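Local coordinates for protein probable chitinase (Chromobacterium violaceum, PDB 5JH8) that probably binds and hydrolyses chitin, as a bacterial member of glycoside hydrolase family 18, at residues Y7-Y21 with S295-W307. Numbering follows the deposited sequence.
Sequences YYSGYAGNYAALTRY and SLYALGMEDDAFW. With HIS (histidine), chain F; 6KY ((2S)-2-(dimethylamino)-4-(methylselanyl)butanoic acid), chain E.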
loop_
_atom_site.group_PDB
_atom_site.type_symbol
_atom_site.label_atom_id
_atom_site.label_comp_id
_atom_site.label_asym_id
_atom_site.label_seq_id
_atom_site.Cartn_x
_atom_site.Cartn_y
_atom_site.Cartn_z
ATOM N N TYR A 7 2.286 3.866 6.094
ATOM C CA TYR A 7 3.411 2.995 5.757
ATOM C C TYR A 7 4.726 3.661 6.157
ATOM O O TYR A 7 5.054 4.750 5.687
ATOM C CB TYR A 7 3.407 2.600 4.264
ATOM C CG TYR A 7 2.551 1.371 4.066
ATOM C CD1 TYR A 7 1.184 1.454 4.032
ATOM C CD2 TYR A 7 3.121 0.106 4.091
ATOM C CE1 TYR A 7 0.409 0.334 3.991
ATOM C CE2 TYR A 7 2.355 -1.026 4.022
ATOM C CZ TYR A 7 0.997 -0.918 4.000
ATOM O OH TYR A 7 0.208 -2.032 4.008
ATOM N N TYR A 8 5.460 2.986 7.048
ATOM C CA TYR A 8 6.786 3.400 7.505
ATOM C C TYR A 8 7.799 2.505 6.802
ATOM O O TYR A 8 7.999 1.355 7.184
ATOM C CB TYR A 8 6.883 3.302 9.024
ATOM C CG TYR A 8 8.187 3.837 9.555
ATOM C CD1 TYR A 8 8.422 5.182 9.579
ATOM C CD2 TYR A 8 9.194 2.994 10.008
ATOM C CE1 TYR A 8 9.613 5.690 10.048
ATOM C CE2 TYR A 8 10.403 3.504 10.464
ATOM C CZ TYR A 8 10.608 4.867 10.488
ATOM O OH TYR A 8 11.781 5.423 10.953
ATOM N N SER A 9 8.483 3.064 5.804
ATOM C CA SER A 9 9.314 2.300 4.895
ATOM C C SER A 9 10.612 3.059 4.660
ATOM O O SER A 9 10.860 4.112 5.253
ATOM C CB SER A 9 8.570 2.061 3.578
ATOM O OG SER A 9 9.397 1.340 2.692
ATOM N N GLY A 10 11.431 2.533 3.753
ATOM C CA GLY A 10 12.764 3.054 3.524
ATOM C C GLY A 10 12.805 4.286 2.644
ATOM O O GLY A 10 13.246 4.238 1.494
ATOM N N TYR A 11 12.354 5.405 3.193
ATOM C CA TYR A 11 12.360 6.681 2.502
ATOM C C TYR A 11 12.976 7.735 3.399
ATOM O O TYR A 11 12.789 7.724 4.621
ATOM C CB TYR A 11 10.931 7.110 2.116
ATOM C CG TYR A 11 10.345 6.170 1.100
ATOM C CD1 TYR A 11 10.811 6.162 -0.200
ATOM C CD2 TYR A 11 9.364 5.256 1.445
ATOM C CE1 TYR A 11 10.310 5.287 -1.133
ATOM C CE2 TYR A 11 8.860 4.367 0.513
ATOM C CZ TYR A 11 9.339 4.387 -0.771
ATOM O OH TYR A 11 8.838 3.500 -1.693
ATOM N N ALA A 12 13.669 8.682 2.777
ATOM C CA ALA A 12 14.198 9.814 3.524
ATOM C C ALA A 12 13.061 10.577 4.190
ATOM O O ALA A 12 11.976 10.732 3.628
ATOM C CB ALA A 12 14.934 10.752 2.582
ATOM N N GLY A 13 13.302 11.041 5.406
ATOM C CA GLY A 13 12.277 11.777 6.112
ATOM C C GLY A 13 11.216 10.913 6.750
ATOM O O GLY A 13 10.249 11.445 7.308
ATOM N N ASN A 14 11.389 9.592 6.734
ATOM C CA ASN A 14 10.376 8.697 7.267
ATOM C C ASN A 14 10.106 8.945 8.746
ATOM O O ASN A 14 8.940 9.048 9.153
ATOM C CB ASN A 14 10.729 7.232 6.961
ATOM C CG ASN A 14 12.108 6.776 7.474
ATOM O OD1 ASN A 14 12.923 7.542 7.975
ATOM N ND2 ASN A 14 12.369 5.488 7.282
ATOM N N TYR A 15 11.161 9.013 9.563
ATOM C CA TYR A 15 10.990 9.141 11.005
ATOM C C TYR A 15 10.447 10.519 11.373
ATOM O O TYR A 15 9.598 10.656 12.268
ATOM C CB TYR A 15 12.320 8.831 11.727
ATOM C CG TYR A 15 12.141 8.742 13.225
ATOM C CD1 TYR A 15 11.719 7.572 13.818
ATOM C CD2 TYR A 15 12.341 9.847 14.035
ATOM C CE1 TYR A 15 11.481 7.511 15.179
ATOM C CE2 TYR A 15 12.106 9.793 15.393
ATOM C CZ TYR A 15 11.669 8.620 15.954
ATOM O OH TYR A 15 11.395 8.528 17.298
ATOM N N ALA A 16 10.928 11.553 10.690
ATOM C CA ALA A 16 10.398 12.886 10.909
ATOM C C ALA A 16 8.898 12.921 10.640
ATOM O O ALA A 16 8.147 13.555 11.386
ATOM C CB ALA A 16 11.117 13.883 10.010
ATOM N N ALA A 17 8.447 12.246 9.579
ATOM C CA ALA A 17 7.024 12.209 9.253
ATOM C C ALA A 17 6.242 11.334 10.232
ATOM O O ALA A 17 5.121 11.690 10.614
ATOM C CB ALA A 17 6.834 11.712 7.825
ATOM N N LEU A 18 6.799 10.191 10.628
ATOM C CA LEU A 18 6.162 9.322 11.617
ATOM C C LEU A 18 5.817 10.124 12.864
ATOM O O LEU A 18 4.711 10.047 13.405
ATOM C CB LEU A 18 7.129 8.180 11.990
ATOM C CG LEU A 18 6.577 7.143 12.956
ATOM C CD1 LEU A 18 5.651 6.166 12.258
ATOM C CD2 LEU A 18 7.730 6.396 13.610
ATOM N N THR A 19 6.786 10.900 13.359
ATOM C CA THR A 19 6.557 11.639 14.579
ATOM C C THR A 19 5.712 12.880 14.327
ATOM O O THR A 19 4.866 13.221 15.155
ATOM C CB THR A 19 7.883 11.958 15.287
ATOM O OG1 THR A 19 8.722 12.765 14.442
ATOM C CG2 THR A 19 8.630 10.701 15.686
ATOM N N ARG A 20 5.873 13.546 13.183
ATOM C CA ARG A 20 5.096 14.754 12.933
ATOM C C ARG A 20 3.616 14.438 12.770
ATOM O O ARG A 20 2.762 15.224 13.190
ATOM C CB ARG A 20 5.604 15.480 11.687
ATOM C CG ARG A 20 4.969 16.837 11.486
ATOM C CD ARG A 20 5.594 17.588 10.316
ATOM N NE ARG A 20 4.979 18.894 10.100
ATOM C CZ ARG A 20 5.360 20.010 10.704
ATOM N NH1 ARG A 20 6.355 20.004 11.575
ATOM N NH2 ARG A 20 4.750 21.149 10.415
ATOM N N TYR A 21 3.288 13.295 12.164
ATOM C CA TYR A 21 1.925 13.017 11.727
ATOM C C TYR A 21 1.210 11.993 12.606
ATOM O O TYR A 21 0.153 11.480 12.233
ATOM C CB TYR A 21 1.902 12.651 10.237
ATOM C CG TYR A 21 2.418 13.787 9.389
ATOM C CD1 TYR A 21 1.826 15.045 9.461
ATOM C CD2 TYR A 21 3.494 13.625 8.523
ATOM C CE1 TYR A 21 2.295 16.100 8.726
ATOM C CE2 TYR A 21 3.965 14.664 7.763
ATOM C CZ TYR A 21 3.363 15.902 7.874
ATOM O OH TYR A 21 3.854 16.922 7.095
ATOM N N SER A 295 -5.338 3.567 3.798
ATOM C CA SER A 295 -3.911 3.366 3.943
ATOM C C SER A 295 -3.197 4.362 3.039
ATOM O O SER A 295 -3.682 4.660 1.934
ATOM C CB SER A 295 -3.525 1.923 3.608
ATOM O OG SER A 295 -3.803 1.570 2.263
ATOM N N LEU A 296 -2.074 4.891 3.519
ATOM C CA LEU A 296 -1.360 5.989 2.878
ATOM C C LEU A 296 0.067 5.547 2.599
ATOM O O LEU A 296 0.761 5.100 3.518
ATOM C CB LEU A 296 -1.348 7.238 3.768
ATOM C CG LEU A 296 -2.707 7.833 4.216
ATOM C CD1 LEU A 296 -3.718 8.013 3.087
ATOM C CD2 LEU A 296 -3.356 7.050 5.367
ATOM N N TYR A 297 0.513 5.693 1.363
ATOM C CA TYR A 297 1.835 5.229 0.976
ATOM C C TYR A 297 2.614 6.418 0.427
ATOM O O TYR A 297 2.303 6.895 -0.673
ATOM C CB TYR A 297 1.760 4.111 -0.084
ATOM C CG TYR A 297 3.096 3.426 -0.233
ATOM C CD1 TYR A 297 4.050 3.913 -1.103
ATOM C CD2 TYR A 297 3.455 2.378 0.590
ATOM C CE1 TYR A 297 5.300 3.342 -1.203
ATOM C CE2 TYR A 297 4.716 1.819 0.519
ATOM C CZ TYR A 297 5.639 2.318 -0.381
ATOM O OH TYR A 297 6.900 1.792 -0.509
ATOM N N ALA A 298 3.639 6.931 1.132
ATOM C CA ALA A 298 4.220 6.449 2.384
ATOM C C ALA A 298 4.826 7.664 3.129
ATOM O O ALA A 298 5.060 8.722 2.555
ATOM C CB ALA A 298 5.305 5.426 2.129
ATOM N N LEU A 299 5.088 7.462 4.418
ATOM C CA LEU A 299 5.676 8.496 5.257
ATOM C C LEU A 299 7.025 8.947 4.711
ATOM O O LEU A 299 7.896 8.143 4.380
ATOM C CB LEU A 299 5.839 7.961 6.682
ATOM C CG LEU A 299 4.540 7.724 7.455
ATOM C CD1 LEU A 299 4.833 6.849 8.659
ATOM C CD2 LEU A 299 3.855 9.025 7.924
ATOM N N GLY A 300 7.203 10.261 4.638
ATOM C CA GLY A 300 8.409 10.856 4.125
ATOM C C GLY A 300 8.217 11.492 2.769
ATOM O O GLY A 300 9.088 12.242 2.325
HETATM N N MSE A 301 7.107 11.210 2.099
HETATM C CA MSE A 301 6.853 11.764 0.782
HETATM C C MSE A 301 5.982 13.016 0.812
HETATM O O MSE A 301 5.775 13.656 -0.227
HETATM C CB MSE A 301 6.131 10.722 -0.073
HETATM C CG MSE A 301 6.883 9.452 -0.257
HETATM SE SE MSE A 301 5.831 8.316 -1.433
HETATM C CE MSE A 301 6.990 6.739 -1.415
ATOM N N GLU A 302 5.401 13.304 1.964
ATOM C CA GLU A 302 4.267 14.209 2.082
ATOM C C GLU A 302 4.639 15.508 2.790
ATOM O O GLU A 302 5.775 15.724 3.200
ATOM C CB GLU A 302 3.098 13.494 2.763
ATOM C CG GLU A 302 3.142 13.404 4.294
ATOM C CD GLU A 302 4.033 12.322 4.851
ATOM O OE1 GLU A 302 5.249 12.281 4.540
ATOM O OE2 GLU A 302 3.536 11.502 5.663
ATOM N N ASP A 303 3.643 16.375 2.913
ATOM C CA ASP A 303 3.725 17.563 3.743
ATOM C C ASP A 303 2.398 17.701 4.481
ATOM O O ASP A 303 1.528 16.835 4.393
ATOM C CB ASP A 303 4.114 18.805 2.931
ATOM C CG ASP A 303 3.120 19.139 1.849
ATOM O OD1 ASP A 303 1.912 18.894 2.047
ATOM O OD2 ASP A 303 3.573 19.613 0.774
ATOM N N ASP A 304 2.236 18.797 5.228
ATOM C CA ASP A 304 1.077 18.916 6.108
ATOM C C ASP A 304 -0.232 18.903 5.329
ATOM O O ASP A 304 -1.239 18.404 5.831
ATOM C CB ASP A 304 1.163 20.198 6.934
ATOM C CG ASP A 304 2.274 20.192 7.963
ATOM O OD1 ASP A 304 2.971 19.181 8.137
ATOM O OD2 ASP A 304 2.417 21.250 8.606
ATOM N N ALA A 305 -0.236 19.415 4.093
ATOM C CA ALA A 305 -1.479 19.476 3.333
ATOM C C ALA A 305 -1.993 18.102 2.956
ATOM O O ALA A 305 -3.201 17.921 2.785
ATOM C CB ALA A 305 -1.305 20.304 2.065
ATOM N N PHE A 306 -1.104 17.112 2.823
ATOM C CA PHE A 306 -1.550 15.762 2.542
ATOM C C PHE A 306 -2.420 15.237 3.669
ATOM O O PHE A 306 -3.538 14.757 3.441
ATOM C CB PHE A 306 -0.331 14.851 2.344
ATOM C CG PHE A 306 -0.704 13.428 2.056
ATOM C CD1 PHE A 306 -1.071 13.047 0.775
ATOM C CD2 PHE A 306 -0.674 12.458 3.050
ATOM C CE1 PHE A 306 -1.411 11.741 0.500
ATOM C CE2 PHE A 306 -1.014 11.144 2.773
ATOM C CZ PHE A 306 -1.355 10.789 1.481
ATOM N N TRP A 307 -1.911 15.302 4.901
ATOM C CA TRP A 307 -2.679 14.789 6.024
ATOM C C TRP A 307 -3.914 15.630 6.320
ATOM O O TRP A 307 -4.922 15.081 6.765
ATOM C CB TRP A 307 -1.776 14.604 7.245
ATOM C CG TRP A 307 -0.853 13.435 7.079
ATOM C CD1 TRP A 307 0.487 13.482 6.798
ATOM C CD2 TRP A 307 -1.204 12.050 7.139
ATOM N NE1 TRP A 307 0.985 12.202 6.673
ATOM C CE2 TRP A 307 -0.027 11.310 6.893
ATOM C CE3 TRP A 307 -2.394 11.360 7.364
ATOM C CZ2 TRP A 307 -0.015 9.918 6.888
ATOM C CZ3 TRP A 307 -2.380 9.987 7.359
ATOM C CH2 TRP A 307 -1.198 9.284 7.134
HETATM N N HIS F . 5.607 -0.671 -3.716
HETATM C CA HIS F . 6.182 -1.033 -2.425
HETATM C C HIS F . 7.613 -1.515 -2.614
HETATM O O HIS F . 8.012 -1.958 -3.699
HETATM C CB HIS F . 5.331 -2.103 -1.736
HETATM C CG HIS F . 4.003 -1.603 -1.253
HETATM N ND1 HIS F . 3.248 -2.280 -0.320
HETATM C CD2 HIS F . 3.286 -0.503 -1.587
HETATM C CE1 HIS F . 2.138 -1.609 -0.081
HETATM N NE2 HIS F . 2.124 -0.537 -0.854
HETATM O OXT HIS F . 8.407 -1.459 -1.673
HETATM N N 6KY E . 4.522 1.914 -5.601
HETATM C CA 6KY E . 5.348 0.671 -5.721
HETATM C C 6KY E . 6.036 0.390 -4.402
HETATM O O 6KY E . 6.912 1.144 -3.992
HETATM C CB 6KY E . 6.377 0.730 -6.868
HETATM C CG 6KY E . 5.696 0.841 -8.243
HETATM SE SE 6KY E . 6.938 0.780 -9.757
HETATM C CE 6KY E . 7.632 2.592 -9.558
HETATM C CN1 6KY E . 5.302 3.166 -5.563
HETATM C CN2 6KY E . 3.617 1.894 -4.427
HETATM O O HOH W 1 7.801 5.507 4.795
HETATM O O HOH W 2 2.030 6.784 5.149
HETATM O O HOH W 3 11.507 10.758 1.156
#
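Tyr21, just past helix 14-20, lies against Trp307 and reaches toward the N-terminus of helix 304-309. Its CB sits over one face of the indole, a CH-pi contact 3.9 Å from the five-membered-ring centroid. CG and CD1 lie nearest Trp307 CD1, which stands over the centre of the phenol ring, and CD2 meets Trp307 NE1. The two planes are inclined by 32°, while CG of Arg20 covers the other face of the phenol. Farther out, CE2 brushes Glu302 CG and CD, CE1 nears Asp304 OD1, and the hydroxyl donates to that oxygen's anti lone pair (Tyr21 OH to Asp304 OD1, 2.6 Å). Arg20, extended from CG to NE, takes the syn lone pairs of the same carboxylate side-on: Arg20 NE binds Asp304 OD1 at 2.8 Å and NH2 binds OD2, with the planes 10° apart. Asp304 OD1 thus carries two donors, probably favouring its ionised form. Glu302 binds Trp307 NE1 through OE2 (2.8 Å) and Gly300 N through OE1, tying the indole to the loop ahead of it.

At the other end Tyr7 N donates to Leu296 O, joining parallel strands 3-8 and 293-297, and Leu299 N donates in turn to Tyr7 O (3.0 Å). The Tyr297-Ala298 peptide is cis, a type II turn from Ala298 to Met301 follows, and Ala298 CB covers one face of the Tyr297 ring. The bound histidine covers the opposite face, with its CD2 3.4 Å from Tyr297 CE2. Tyr297 OH shares a hydrogen bond with Tyr11 OH (2.8 Å), and the selenomethionine methyl, Met301 CE, rests on the Tyr11 ring 3.6 Å from its centroid. First and last barrel strands meeting at their C-terminal ends, beside a tyrosine-rich ligand pocket, fit the TIM-barrel fold of family 18 glycosyl hydrolases.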